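Local structure of endo-beta-1,2-glucanase (Talaromyces funiculosus, 6IMV) at residues A[21-26]-A[397-402]; A[285-290]-A[332-337]; A[290-295]-A[478-483]; A[339-344]-A[379-384]; A[391-396]-A[484-489]. The protein hydrolyses internal linkages of beta-1,2-glucan as an endo-acting fungal glycoside hydrolase. One frame throughout, in Å; residues are numbered along the deposited sequence.

Contact 1: residues A[21-26]-A[397-402]; sequences YTQEQV and GMAWWR
The N-terminal end of helix 23-28 receives Arg402, sent across from helix 394-405, and the guanidinium settles against the carbonyl of Tyr21, just ahead of the first turn. Arg402 is extended from CG to NE, with CG anti to the backbone N (chi1 173°), a shape that spans the gap between the helices. Two of its nitrogens grip one atom side-on: Arg402 NE lies 2.8 Å from Tyr21 O, and Arg402 NH2 is 2.9 Å from Tyr21 O. NH2 comes in the plane of that carbonyl, whereas NE stands above it. The remaining nitrogen, NH1, donates to a water that in turn donates to Gln23 OE1 and Ala399 O, so every guanidinium nitrogen has a partner.

One face of the group lies on backbone, with Gln23 N 3.6 Å above the plane and over its centre. That piece of backbone is itself held by a capping box: Thr22, the N-cap, accepts from Gln25 N through OG1, while Gln25 OE1 takes the N-H of Thr22. Deeper in, Val26 CG2 presses on Arg402 CD at 3.5 Å and Val26 CG1 meets Met398 CB at 3.7 Å. The Tyr21 ring leads away toward helix 30-41, where its OH bonds to Asp36 and the ring meets Phe33 edge-to-face.

Contact 2: residues A[285-290]-A[332-337]; sequences YHIGNV and TCNSVV
Between Tyr285 and Ile287 the strand runs almost in the same direction as helix 332-337, at 15° to it, with the axes 9.9 Å apart at closest approach. A type II' turn from Ile287 to Val290 then reverses the chain, with Gly288 in its positive-phi corner; a side chain there would come close to Val337.

The one polar link between the segments is Asn334 ND2 donating to Tyr285 OH at 2.6 Å, nearly straight at 166°. The oxygen lies in the amide plane of Asn334. The amide and ring planes stand 88° apart, and Asn334 ND2 lies at the ring edge, near its plane. Asn334 crosses the phenol at about a right angle, its CB 3.2 Å from Tyr285 OH. Val337 CG1 touches the same oxygen at 3.4 Å, so the hydroxyl meets two side chains about one helical turn apart.

The apolar part is chiefly valine: Val290 CG1 packs on Cys333 CB at 3.5 Å, Val290 CG2 lies obliquely against Val337 CB at 3.8 Å, and Ile287 CG2 reaches Val337 CG1 at 4.1 Å.

In the fold, the hairpin of strands 282-287 and 290-296 rests on the last turns of helix 318-337. Cys333 is disulfide-bonded to Cys487 of the later loop, and Ser335, pointing away from the hairpin, touches Trp400 of helix 394-405.

Contact 3: residues A[290-295]-A[478-483]; sequences VGPITV and NLKGEH
Thr294 points from strand 290-296 toward the loop 478-483 and engages the backbone of Lys480 twice. OG1 lies beside the backbone N of its own residue (chi1 -55°), where it accepts from Lys480 N at 3.0 Å. Thr294 N donates to Lys480 O, also at 3.0 Å. The methyl, Thr294 CG2, meets Leu479 CD2 at 3.8 Å, the two side chains crossing at about a right angle. The aliphatic chain of Lys480 crosses Pro292 obliquely, with Lys480 CD 3.7 Å from Pro292 CG.

Gly481 passes tightly, its CA 3.2 Å from Pro292 O, and a CB there would clash with that oxygen. An alanine in place of Thr294 would probably leave Lys480 N without its acceptor and open a gap beside Leu479 CD2.

Asp284 of the partner strand ties the polar ends together, bonding Thr294 OG1 through OD1 and forming a salt bridge to Lys480 NZ through OD2. One backbone bond and one side-chain-to-backbone bond thus hold the loop to the strand: the hydroxyl serves as a side-chain acceptor for a backbone N-H, while the Asp284 carboxylate, which also bonds that hydroxyl, is likely to offset the lysine's charge.

Contact 4: residues A[339-344]-A[379-384]; sequences QVPGMF and DVITPY
The first torsions set up the meeting of Ile381 and Phe344: Ile381 has CG1 between the backbone N and the carbonyl carbon (chi1 52°), leaving CG2 beside the N, and Phe344 has CG anti to the carbonyl carbon (chi1 -68°). The CB of Phe344 points away from the strand, yet the end of its side chain comes nearer. Strand 380-381, which pairs with strand 415-421 in the antiparallel sheet, here receives the loop that leaves helix 318-337 through a Schellman motif at Gln339.

Ile381 packs against that loop with both its branches. Ile381 CG2 packs on Val340 CG1 at 3.7 Å, the two side chains sliding past each other in opposite directions, and on Phe344 CE1 at 3.6 Å. The longer branch ends with Ile381 CD1 3.8 Å from Gly342 CA, where a side chain on the glycine would clash with that methyl. Pro341 CG lies 4.1 Å from Ile381 CD1, its ring crossing the isoleucine at about a right angle.

A single weak hydrogen bond joins the backbones, from Thr382 N to Met343 O at 3.4 Å. An alanine in place of Phe344 would probably open a gap beside Ile381 CG2 and leave that methyl less firmly packed. At the outer end of the strand, Asp379 makes a salt bridge with Arg421, close to a glycan attached to the protein. The edge of the Phe344 ring is turned to the backbone: Val380 O lies near the ring plane, 3.3 Å from Phe344 CD1.

Contact 5: residues A[391-396]-A[484-489]; sequences LFDKGV and VPFCLP
Apolar contacts carry the meeting of Phe486 with the junction of helices 387-392 and 394-405. The Phe486 ring presents its edge to the turn: Phe486 CZ is 3.7 Å from Phe392 CB, and Phe486 CE2 is 3.7 Å from Asp393 CB, both CB atoms lying near the ring plane. Asp393 and Phe486 slide past each other in opposite directions, the carboxylate plane turned 40° from the ring. Phe392 meets Phe486 through CB, since its own ring leads off to Tyr315 and to helix 318-337. One turn further on, Val396 spreads its methyls over the loop, with Val396 CG1 3.8 Å from Cys487 O and 4.1 Å from Phe486 CB, and Val396 CG2 4.3 Å from Leu488 CD1.

Within the two segments the polar bonds are separate. Asp393 is the N-cap of helix 394-405, its OD1 accepting from Val396 N at 3.0 Å and almost straight (173°), from above the carboxylate plane. In the loop, Cys487 O bonds to Trp400 NE1, further along helix 394-405, and Cys487 N to Thr332 OG1 of helix 318-337.

The covalent tie is the disulfide from Cys487 to Cys333 on helix 318-337. The two segments meet by van der Waals contact, which is undirected, and the disulfide and the two bonds of Cys487 probably add the fixed points that hold the loop over the helix start.

How the contacts relate
Contact 4 is the buried one, contacts 1, 2 and 3 are partly buried, and contact 5 lies at the surface. Helix 394-405 serves both contact 1 and contact 5, and the Trp400 side chain passes from it to contacts 2, 4 and 5. Helix 318-337 provides one side of contact 2, which the Cys333-Cys487 disulfide ties to contact 5. Contacts 2 and 3 share Val290 and draw on the same two-stranded hairpin. The chemistry varies with place: chiefly hydrocarbon in buried contact 4, and in contact 5 too, but polar groups in the partly buried ones, an arginine and a water in contact 1, an amide-phenol bond beside valines in contact 2, and backbone and hydroxyl bonds with a lysine-aspartate salt bridge beside them in contact 3.

Contact 1: residues A[21-26]-A[397-402]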
# COMPACT_ATOMS: atom_id res chain seq x y z
N TYR A 21 26.26 6.46 2.97
CA TYR A 21 25.91 6.97 4.29
C TYR A 21 26.20 5.92 5.35
O TYR A 21 26.05 4.72 5.11
CB TYR A 21 24.41 7.26 4.40
CG TYR A 21 23.86 8.39 3.56
CD1 TYR A 21 23.70 8.26 2.19
CD2 TYR A 21 23.42 9.56 4.16
CE1 TYR A 21 23.17 9.28 1.43
CE2 TYR A 21 22.88 10.59 3.40
CZ TYR A 21 22.75 10.45 2.03
OH TYR A 21 22.21 11.45 1.29
N THR A 22 26.56 6.37 6.55
CA THR A 22 26.55 5.53 7.75
C THR A 22 25.14 5.56 8.35
O THR A 22 24.36 6.47 8.08
CB THR A 22 27.59 5.99 8.80
OG1 THR A 22 27.14 7.23 9.34
CG2 THR A 22 28.98 6.15 8.23
N GLN A 23 24.84 4.57 9.20
CA GLN A 23 23.56 4.51 9.89
C GLN A 23 23.35 5.79 10.71
O GLN A 23 22.28 6.41 10.64
CB GLN A 23 23.47 3.27 10.77
CG GLN A 23 22.25 3.27 11.68
CD GLN A 23 21.91 1.88 12.15
OE1 GLN A 23 21.67 0.97 11.36
NE2 GLN A 23 21.92 1.70 13.45
N GLU A 24 24.37 6.21 11.47
CA GLU A 24 24.27 7.39 12.31
C GLU A 24 24.02 8.64 11.45
O GLU A 24 23.31 9.56 11.87
CB GLU A 24 25.50 7.56 13.20
CG GLU A 24 25.32 8.57 14.34
CD GLU A 24 24.08 8.45 15.23
OE1 GLU A 24 23.47 9.49 15.51
OE2 GLU A 24 23.73 7.33 15.68
N GLN A 25 24.60 8.69 10.25
CA GLN A 25 24.41 9.85 9.37
C GLN A 25 22.95 9.93 8.89
O GLN A 25 22.43 11.03 8.74
CB GLN A 25 25.39 9.82 8.20
CG GLN A 25 26.79 10.27 8.61
CD GLN A 25 27.82 9.97 7.55
OE1 GLN A 25 27.52 9.36 6.52
NE2 GLN A 25 29.05 10.36 7.81
N VAL A 26 22.30 8.78 8.69
CA VAL A 26 20.88 8.75 8.35
C VAL A 26 20.09 9.42 9.50
O VAL A 26 19.25 10.26 9.26
CB VAL A 26 20.38 7.32 8.06
CG1 VAL A 26 18.87 7.25 7.89
CG2 VAL A 26 21.07 6.74 6.83
N GLY A 397 12.90 4.56 10.44
CA GLY A 397 12.39 3.95 9.22
C GLY A 397 13.48 3.80 8.16
O GLY A 397 13.71 2.71 7.63
N MET A 398 14.16 4.91 7.89
CA MET A 398 15.18 4.96 6.83
C MET A 398 16.46 4.21 7.24
O MET A 398 17.17 3.71 6.37
CB MET A 398 15.52 6.41 6.48
CG MET A 398 14.44 7.07 5.64
SD MET A 398 14.17 6.20 4.09
CE MET A 398 12.65 5.33 4.49
N ALA A 399 16.75 4.13 8.55
CA ALA A 399 17.88 3.32 9.02
C ALA A 399 17.64 1.84 8.66
O ALA A 399 18.55 1.16 8.16
CB ALA A 399 18.10 3.50 10.50
N TRP A 400 16.41 1.36 8.91
CA TRP A 400 16.05 -0.01 8.60
C TRP A 400 16.06 -0.24 7.09
O TRP A 400 16.57 -1.26 6.61
CB TRP A 400 14.70 -0.37 9.23
CG TRP A 400 14.83 -0.70 10.68
CD1 TRP A 400 14.58 0.13 11.74
CD2 TRP A 400 15.25 -1.95 11.24
NE1 TRP A 400 14.83 -0.51 12.91
CE2 TRP A 400 15.24 -1.79 12.64
CE3 TRP A 400 15.65 -3.17 10.71
CZ2 TRP A 400 15.59 -2.82 13.51
CZ3 TRP A 400 16.00 -4.19 11.56
CH2 TRP A 400 15.97 -4.02 12.94
N TRP A 401 15.51 0.72 6.34
CA TRP A 401 15.51 0.73 4.89
C TRP A 401 16.95 0.59 4.36
O TRP A 401 17.24 -0.26 3.52
CB TRP A 401 14.83 2.00 4.37
CG TRP A 401 14.54 2.00 2.91
CD1 TRP A 401 13.35 1.68 2.31
CD2 TRP A 401 15.43 2.40 1.84
NE1 TRP A 401 13.45 1.86 0.95
CE2 TRP A 401 14.71 2.29 0.64
CE3 TRP A 401 16.76 2.83 1.79
CZ2 TRP A 401 15.28 2.58 -0.60
CZ3 TRP A 401 17.32 3.12 0.57
CH2 TRP A 401 16.59 3.00 -0.61
N ARG A 402 17.85 1.45 4.86
CA ARG A 402 19.25 1.47 4.47
C ARG A 402 19.89 0.10 4.72
O ARG A 402 20.56 -0.46 3.83
CB ARG A 402 20.01 2.57 5.23
CG ARG A 402 21.52 2.55 5.00
CD ARG A 402 22.28 3.59 5.79
NE ARG A 402 23.71 3.33 5.80
CZ ARG A 402 24.30 2.32 6.45
NH1 ARG A 402 23.61 1.58 7.30
NH2 ARG A 402 25.57 2.04 6.21
O HOH W 1 21.21 1.92 8.67

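Contact 2: residues A[285-290]-A[332-337]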
# COMPACT_ATOMS: atom_id res chain seq x y z
N TYR A 285 3.20 -8.27 22.76
CA TYR A 285 4.47 -8.79 22.27
C TYR A 285 5.45 -8.88 23.45
O TYR A 285 5.65 -7.91 24.17
CB TYR A 285 5.09 -7.88 21.21
CG TYR A 285 6.42 -8.38 20.72
CD1 TYR A 285 6.52 -9.24 19.64
CD2 TYR A 285 7.59 -8.04 21.38
CE1 TYR A 285 7.74 -9.71 19.21
CE2 TYR A 285 8.82 -8.53 20.98
CZ TYR A 285 8.90 -9.37 19.89
OH TYR A 285 10.12 -9.82 19.49
N HIS A 286 6.08 -10.04 23.61
CA HIS A 286 7.06 -10.22 24.68
C HIS A 286 7.96 -11.40 24.33
O HIS A 286 7.53 -12.54 24.38
CB HIS A 286 6.37 -10.41 26.05
CG HIS A 286 7.27 -10.20 27.22
ND1 HIS A 286 6.92 -10.59 28.50
CD2 HIS A 286 8.50 -9.64 27.32
CE1 HIS A 286 7.89 -10.29 29.34
NE2 HIS A 286 8.88 -9.71 28.64
N ILE A 287 9.19 -11.07 23.89
CA ILE A 287 10.22 -12.05 23.58
C ILE A 287 11.54 -11.54 24.16
O ILE A 287 11.90 -10.38 23.99
CB ILE A 287 10.31 -12.32 22.06
CG1 ILE A 287 9.04 -13.00 21.55
CG2 ILE A 287 11.55 -13.14 21.73
CD1 ILE A 287 9.04 -13.26 20.06
N GLY A 288 12.25 -12.44 24.85
CA GLY A 288 13.48 -12.11 25.58
C GLY A 288 13.27 -10.89 26.45
O GLY A 288 12.30 -10.83 27.21
N ASN A 289 14.14 -9.89 26.29
CA ASN A 289 14.15 -8.68 27.10
C ASN A 289 13.33 -7.56 26.43
O ASN A 289 13.41 -6.40 26.84
CB ASN A 289 15.58 -8.20 27.37
CG ASN A 289 16.35 -7.84 26.12
OD1 ASN A 289 15.84 -7.93 25.01
ND2 ASN A 289 17.60 -7.47 26.29
N VAL A 290 12.53 -7.89 25.41
CA VAL A 290 11.74 -6.89 24.68
C VAL A 290 10.27 -7.07 25.07
O VAL A 290 9.67 -8.07 24.71
CB VAL A 290 11.92 -6.97 23.16
CG1 VAL A 290 11.01 -6.00 22.43
CG2 VAL A 290 13.37 -6.75 22.73
N THR A 332 10.35 -3.13 15.14
CA THR A 332 11.78 -2.85 15.11
C THR A 332 12.53 -3.75 16.12
O THR A 332 13.51 -4.39 15.77
CB THR A 332 12.08 -1.36 15.32
OG1 THR A 332 11.58 -0.90 16.58
CG2 THR A 332 11.51 -0.49 14.22
N CYS A 333 12.05 -3.79 17.36
CA CYS A 333 12.77 -4.48 18.44
C CYS A 333 12.67 -6.00 18.27
O CYS A 333 13.60 -6.70 18.67
CB CYS A 333 12.30 -4.00 19.81
SG CYS A 333 12.66 -2.25 20.08
N ASN A 334 11.58 -6.49 17.66
CA ASN A 334 11.44 -7.92 17.35
C ASN A 334 12.61 -8.37 16.47
O ASN A 334 13.15 -9.46 16.67
CB ASN A 334 10.12 -8.28 16.65
CG ASN A 334 10.07 -9.69 16.12
OD1 ASN A 334 10.12 -9.91 14.91
ND2 ASN A 334 9.97 -10.68 17.00
N SER A 335 12.99 -7.53 15.50
CA SER A 335 14.04 -7.89 14.56
C SER A 335 15.42 -7.88 15.25
O SER A 335 16.25 -8.75 14.95
CB SER A 335 14.00 -7.03 13.34
OG SER A 335 13.03 -7.54 12.43
N VAL A 336 15.64 -6.94 16.17
CA VAL A 336 16.87 -6.90 16.96
C VAL A 336 16.96 -8.17 17.82
O VAL A 336 17.94 -8.89 17.76
CB VAL A 336 16.97 -5.63 17.82
CG1 VAL A 336 18.15 -5.69 18.80
CG2 VAL A 336 17.06 -4.37 16.96
N VAL A 337 15.92 -8.47 18.60
CA VAL A 337 15.99 -9.59 19.55
C VAL A 337 16.07 -10.93 18.80
O VAL A 337 16.70 -11.87 19.29
CB VAL A 337 14.85 -9.54 20.59
CG1 VAL A 337 13.51 -9.93 20.00
CG2 VAL A 337 15.16 -10.39 21.80

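Contact 3: residues A[290-295]-A[478-483]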
# COMPACT_ATOMS: atom_id res chain seq x y z
N VAL A 290 12.53 -7.89 25.41
CA VAL A 290 11.74 -6.89 24.68
C VAL A 290 10.27 -7.07 25.07
O VAL A 290 9.67 -8.07 24.71
CB VAL A 290 11.92 -6.97 23.16
CG1 VAL A 290 11.01 -6.00 22.43
CG2 VAL A 290 13.37 -6.75 22.73
N GLY A 291 9.73 -6.09 25.80
CA GLY A 291 8.31 -6.02 26.12
C GLY A 291 8.02 -6.27 27.60
O GLY A 291 8.94 -6.35 28.40
N PRO A 292 6.75 -6.42 28.01
CA PRO A 292 5.63 -6.53 27.07
C PRO A 292 5.30 -5.21 26.34
O PRO A 292 5.43 -4.15 26.93
CB PRO A 292 4.47 -6.97 27.96
CG PRO A 292 4.81 -6.40 29.32
CD PRO A 292 6.32 -6.52 29.41
N ILE A 293 4.88 -5.33 25.08
CA ILE A 293 4.36 -4.22 24.29
C ILE A 293 2.96 -4.61 23.78
O ILE A 293 2.83 -5.56 23.01
CB ILE A 293 5.28 -3.84 23.12
CG1 ILE A 293 6.71 -3.53 23.56
CG2 ILE A 293 4.68 -2.67 22.34
CD1 ILE A 293 7.73 -3.65 22.45
N THR A 294 1.94 -3.86 24.18
CA THR A 294 0.57 -4.09 23.74
C THR A 294 0.40 -3.59 22.31
O THR A 294 0.70 -2.42 22.00
CB THR A 294 -0.45 -3.40 24.65
OG1 THR A 294 -0.22 -3.84 25.99
CG2 THR A 294 -1.88 -3.70 24.24
N VAL A 295 -0.09 -4.48 21.44
CA VAL A 295 -0.33 -4.17 20.05
C VAL A 295 -1.71 -4.68 19.65
O VAL A 295 -2.30 -5.55 20.30
CB VAL A 295 0.76 -4.78 19.15
CG1 VAL A 295 2.13 -4.23 19.49
CG2 VAL A 295 0.76 -6.30 19.20
N ASN A 478 -5.05 0.11 29.27
CA ASN A 478 -3.86 -0.21 30.08
C ASN A 478 -2.73 -0.73 29.17
O ASN A 478 -2.18 -1.81 29.42
CB ASN A 478 -4.20 -1.24 31.17
CG ASN A 478 -5.50 -0.93 31.87
OD1 ASN A 478 -5.61 0.07 32.57
ND2 ASN A 478 -6.50 -1.78 31.69
N LEU A 479 -2.40 0.04 28.12
CA LEU A 479 -1.30 -0.29 27.21
C LEU A 479 -0.04 -0.55 28.03
O LEU A 479 0.21 0.17 28.98
CB LEU A 479 -1.04 0.87 26.24
CG LEU A 479 -2.15 1.20 25.25
CD1 LEU A 479 -1.64 2.16 24.19
CD2 LEU A 479 -2.72 -0.05 24.61
N LYS A 480 0.73 -1.56 27.65
CA LYS A 480 2.08 -1.76 28.15
C LYS A 480 3.08 -1.44 27.04
O LYS A 480 2.75 -1.53 25.84
CB LYS A 480 2.27 -3.21 28.64
CG LYS A 480 1.31 -3.64 29.73
CD LYS A 480 1.42 -5.09 30.12
CE LYS A 480 0.12 -5.64 30.69
NZ LYS A 480 -0.80 -6.09 29.61
N GLY A 481 4.28 -1.04 27.47
CA GLY A 481 5.44 -1.00 26.62
C GLY A 481 5.60 0.32 25.90
O GLY A 481 6.44 0.43 25.01
N GLU A 482 4.86 1.35 26.33
CA GLU A 482 4.91 2.65 25.65
C GLU A 482 6.25 3.36 25.93
O GLU A 482 6.58 4.33 25.26
CB GLU A 482 3.73 3.53 26.04
CG GLU A 482 2.40 3.03 25.54
CD GLU A 482 1.31 4.09 25.58
OE1 GLU A 482 0.60 4.13 26.58
OE2 GLU A 482 1.20 4.87 24.60
N HIS A 483 7.02 2.86 26.90
CA HIS A 483 8.33 3.38 27.26
C HIS A 483 9.45 2.66 26.48
O HIS A 483 10.60 3.03 26.59
CB HIS A 483 8.56 3.29 28.78
CG HIS A 483 7.73 4.24 29.56
ND1 HIS A 483 6.48 3.91 30.04
CD2 HIS A 483 7.95 5.53 29.91
CE1 HIS A 483 5.96 4.95 30.68
NE2 HIS A 483 6.84 5.95 30.61

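Contact 4: residues A[339-344]-A[379-384]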
# COMPACT_ATOMS: atom_id res chain seq x y z
N GLN A 339 17.48 -11.16 15.82
CA GLN A 339 18.75 -11.00 15.08
C GLN A 339 18.52 -11.04 13.56
O GLN A 339 19.24 -11.72 12.84
CB GLN A 339 19.78 -12.05 15.51
CG GLN A 339 20.24 -11.89 16.95
CD GLN A 339 21.24 -12.97 17.28
OE1 GLN A 339 20.89 -14.09 17.62
NE2 GLN A 339 22.51 -12.64 17.16
N VAL A 340 17.54 -10.26 13.09
CA VAL A 340 17.19 -10.15 11.68
C VAL A 340 17.60 -8.76 11.18
O VAL A 340 17.27 -7.75 11.79
CB VAL A 340 15.68 -10.40 11.45
CG1 VAL A 340 15.32 -10.34 9.98
CG2 VAL A 340 15.24 -11.73 12.05
N PRO A 341 18.36 -8.68 10.06
CA PRO A 341 18.84 -7.39 9.54
C PRO A 341 17.82 -6.64 8.67
O PRO A 341 18.19 -5.86 7.80
CB PRO A 341 20.08 -7.83 8.74
CG PRO A 341 19.69 -9.17 8.18
CD PRO A 341 18.90 -9.82 9.30
N GLY A 342 16.54 -6.85 8.96
CA GLY A 342 15.44 -6.22 8.27
C GLY A 342 14.14 -6.52 8.99
O GLY A 342 14.15 -7.07 10.10
N MET A 343 13.02 -6.16 8.35
CA MET A 343 11.72 -6.48 8.89
C MET A 343 10.87 -7.15 7.79
O MET A 343 11.28 -7.21 6.63
CB MET A 343 11.05 -5.23 9.46
CG MET A 343 11.84 -4.61 10.59
SD MET A 343 11.01 -3.21 11.39
CE MET A 343 11.20 -1.93 10.14
N PHE A 344 9.69 -7.65 8.18
CA PHE A 344 8.91 -8.62 7.41
C PHE A 344 7.58 -8.03 6.91
O PHE A 344 6.87 -7.34 7.64
CB PHE A 344 8.62 -9.85 8.27
CG PHE A 344 9.84 -10.67 8.60
CD1 PHE A 344 10.48 -11.40 7.62
CD2 PHE A 344 10.34 -10.71 9.90
CE1 PHE A 344 11.60 -12.17 7.93
CE2 PHE A 344 11.45 -11.48 10.21
CZ PHE A 344 12.07 -12.21 9.22
N ASP A 379 12.32 -16.21 6.09
CA ASP A 379 13.67 -16.26 5.51
C ASP A 379 13.92 -15.06 4.58
O ASP A 379 15.06 -14.82 4.21
CB ASP A 379 13.94 -17.60 4.83
CG ASP A 379 12.98 -17.94 3.71
OD1 ASP A 379 11.95 -17.28 3.57
OD2 ASP A 379 13.30 -18.87 2.97
N VAL A 380 12.87 -14.30 4.23
CA VAL A 380 12.96 -13.19 3.28
C VAL A 380 12.43 -11.90 3.92
O VAL A 380 11.31 -11.87 4.46
CB VAL A 380 12.19 -13.53 1.98
CG1 VAL A 380 12.07 -12.33 1.04
CG2 VAL A 380 12.83 -14.73 1.27
N ILE A 381 13.22 -10.82 3.79
CA ILE A 381 12.95 -9.49 4.32
C ILE A 381 12.82 -8.51 3.14
O ILE A 381 13.32 -8.76 2.04
CB ILE A 381 14.05 -9.04 5.31
CG1 ILE A 381 15.45 -9.17 4.70
CG2 ILE A 381 13.91 -9.79 6.63
CD1 ILE A 381 16.56 -8.64 5.57
N THR A 382 12.17 -7.37 3.39
CA THR A 382 11.89 -6.39 2.34
C THR A 382 11.95 -4.97 2.89
O THR A 382 11.46 -4.69 3.98
CB THR A 382 10.54 -6.66 1.66
OG1 THR A 382 10.30 -5.64 0.69
CG2 THR A 382 9.38 -6.71 2.63
N PRO A 383 12.53 -4.02 2.12
CA PRO A 383 12.56 -2.61 2.52
C PRO A 383 11.19 -1.99 2.86
O PRO A 383 11.12 -1.14 3.74
CB PRO A 383 13.19 -1.92 1.31
CG PRO A 383 14.08 -2.99 0.71
CD PRO A 383 13.26 -4.25 0.86
N TYR A 384 10.11 -2.41 2.18
CA TYR A 384 8.81 -1.74 2.37
C TYR A 384 8.21 -2.06 3.75
O TYR A 384 7.27 -1.38 4.19
CB TYR A 384 7.85 -2.05 1.22
CG TYR A 384 6.83 -3.13 1.43
CD1 TYR A 384 7.11 -4.45 1.12
CD2 TYR A 384 5.54 -2.83 1.85
CE1 TYR A 384 6.16 -5.45 1.26
CE2 TYR A 384 4.58 -3.82 2.01
CZ TYR A 384 4.89 -5.14 1.71
OH TYR A 384 3.94 -6.12 1.86

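Contact 5: residues A[391-396]-A[484-489]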
# COMPACT_ATOMS: atom_id res chain seq x y z
N LEU A 391 6.12 6.48 9.23
CA LEU A 391 5.04 7.39 9.63
C LEU A 391 5.28 7.96 11.04
O LEU A 391 4.87 9.09 11.31
CB LEU A 391 3.70 6.66 9.55
CG LEU A 391 3.25 6.28 8.14
CD1 LEU A 391 1.97 5.46 8.17
CD2 LEU A 391 3.07 7.52 7.27
N PHE A 392 5.96 7.20 11.92
CA PHE A 392 6.25 7.63 13.30
C PHE A 392 7.65 8.23 13.44
O PHE A 392 7.84 9.13 14.26
CB PHE A 392 6.06 6.46 14.28
CG PHE A 392 4.61 6.17 14.55
CD1 PHE A 392 3.89 7.00 15.40
CD2 PHE A 392 3.96 5.13 13.91
CE1 PHE A 392 2.54 6.77 15.62
CE2 PHE A 392 2.61 4.90 14.14
CZ PHE A 392 1.91 5.72 14.99
N ASP A 393 8.62 7.72 12.70
CA ASP A 393 10.01 8.15 12.86
C ASP A 393 10.76 7.85 11.56
O ASP A 393 11.20 6.74 11.33
CB ASP A 393 10.62 7.46 14.08
CG ASP A 393 12.02 7.91 14.43
OD1 ASP A 393 12.77 8.31 13.50
OD2 ASP A 393 12.36 7.85 15.64
N LYS A 394 10.92 8.88 10.72
CA LYS A 394 11.47 8.69 9.39
C LYS A 394 12.96 8.32 9.47
O LYS A 394 13.44 7.61 8.60
CB LYS A 394 11.11 9.87 8.49
CG LYS A 394 11.67 11.23 8.86
CD LYS A 394 10.93 12.35 8.13
CE LYS A 394 11.73 13.64 8.13
NZ LYS A 394 10.96 14.74 7.50
N GLY A 395 13.67 8.76 10.52
CA GLY A 395 15.06 8.38 10.72
C GLY A 395 15.21 6.89 10.95
O GLY A 395 16.00 6.21 10.28
N VAL A 396 14.45 6.38 11.92
CA VAL A 396 14.49 4.97 12.26
C VAL A 396 14.03 4.15 11.05
O VAL A 396 14.70 3.20 10.66
CB VAL A 396 13.67 4.66 13.54
CG1 VAL A 396 13.52 3.17 13.75
CG2 VAL A 396 14.29 5.31 14.77
N VAL A 484 9.12 1.62 25.70
CA VAL A 484 10.13 0.90 24.93
C VAL A 484 10.48 1.73 23.70
O VAL A 484 9.66 1.89 22.80
CB VAL A 484 9.67 -0.52 24.56
CG1 VAL A 484 10.67 -1.20 23.64
CG2 VAL A 484 9.41 -1.36 25.81
N PRO A 485 11.71 2.29 23.59
CA PRO A 485 12.12 3.03 22.40
C PRO A 485 12.16 2.13 21.15
O PRO A 485 12.36 0.90 21.28
CB PRO A 485 13.54 3.51 22.73
CG PRO A 485 13.59 3.48 24.24
CD PRO A 485 12.79 2.24 24.60
N PHE A 486 11.97 2.75 19.98
CA PHE A 486 12.20 2.06 18.72
C PHE A 486 13.65 1.56 18.70
O PHE A 486 14.55 2.22 19.20
CB PHE A 486 11.97 2.97 17.51
CG PHE A 486 10.56 3.41 17.22
CD1 PHE A 486 9.48 2.94 17.94
CD2 PHE A 486 10.31 4.28 16.17
CE1 PHE A 486 8.19 3.38 17.65
CE2 PHE A 486 9.03 4.69 15.86
CZ PHE A 486 7.97 4.27 16.63
N CYS A 487 13.85 0.38 18.10
CA CYS A 487 15.17 -0.23 17.99
C CYS A 487 15.76 0.09 16.61
O CYS A 487 15.02 0.26 15.63
CB CYS A 487 15.09 -1.73 18.24
SG CYS A 487 14.72 -2.14 19.97
N LEU A 488 17.09 0.17 16.56
CA LEU A 488 17.85 0.37 15.34
C LEU A 488 18.44 -0.98 14.92
O LEU A 488 18.64 -1.86 15.77
CB LEU A 488 18.96 1.40 15.58
CG LEU A 488 18.57 2.88 15.51
CD1 LEU A 488 17.97 3.24 14.16
CD2 LEU A 488 17.60 3.26 16.62
N PRO A 489 18.73 -1.19 13.62
CA PRO A 489 19.34 -2.44 13.15
C PRO A 489 20.65 -2.77 13.89
O PRO A 489 21.45 -1.89 14.11
CB PRO A 489 19.67 -2.20 11.67
CG PRO A 489 18.89 -0.96 11.26
CD PRO A 489 18.52 -0.22 12.54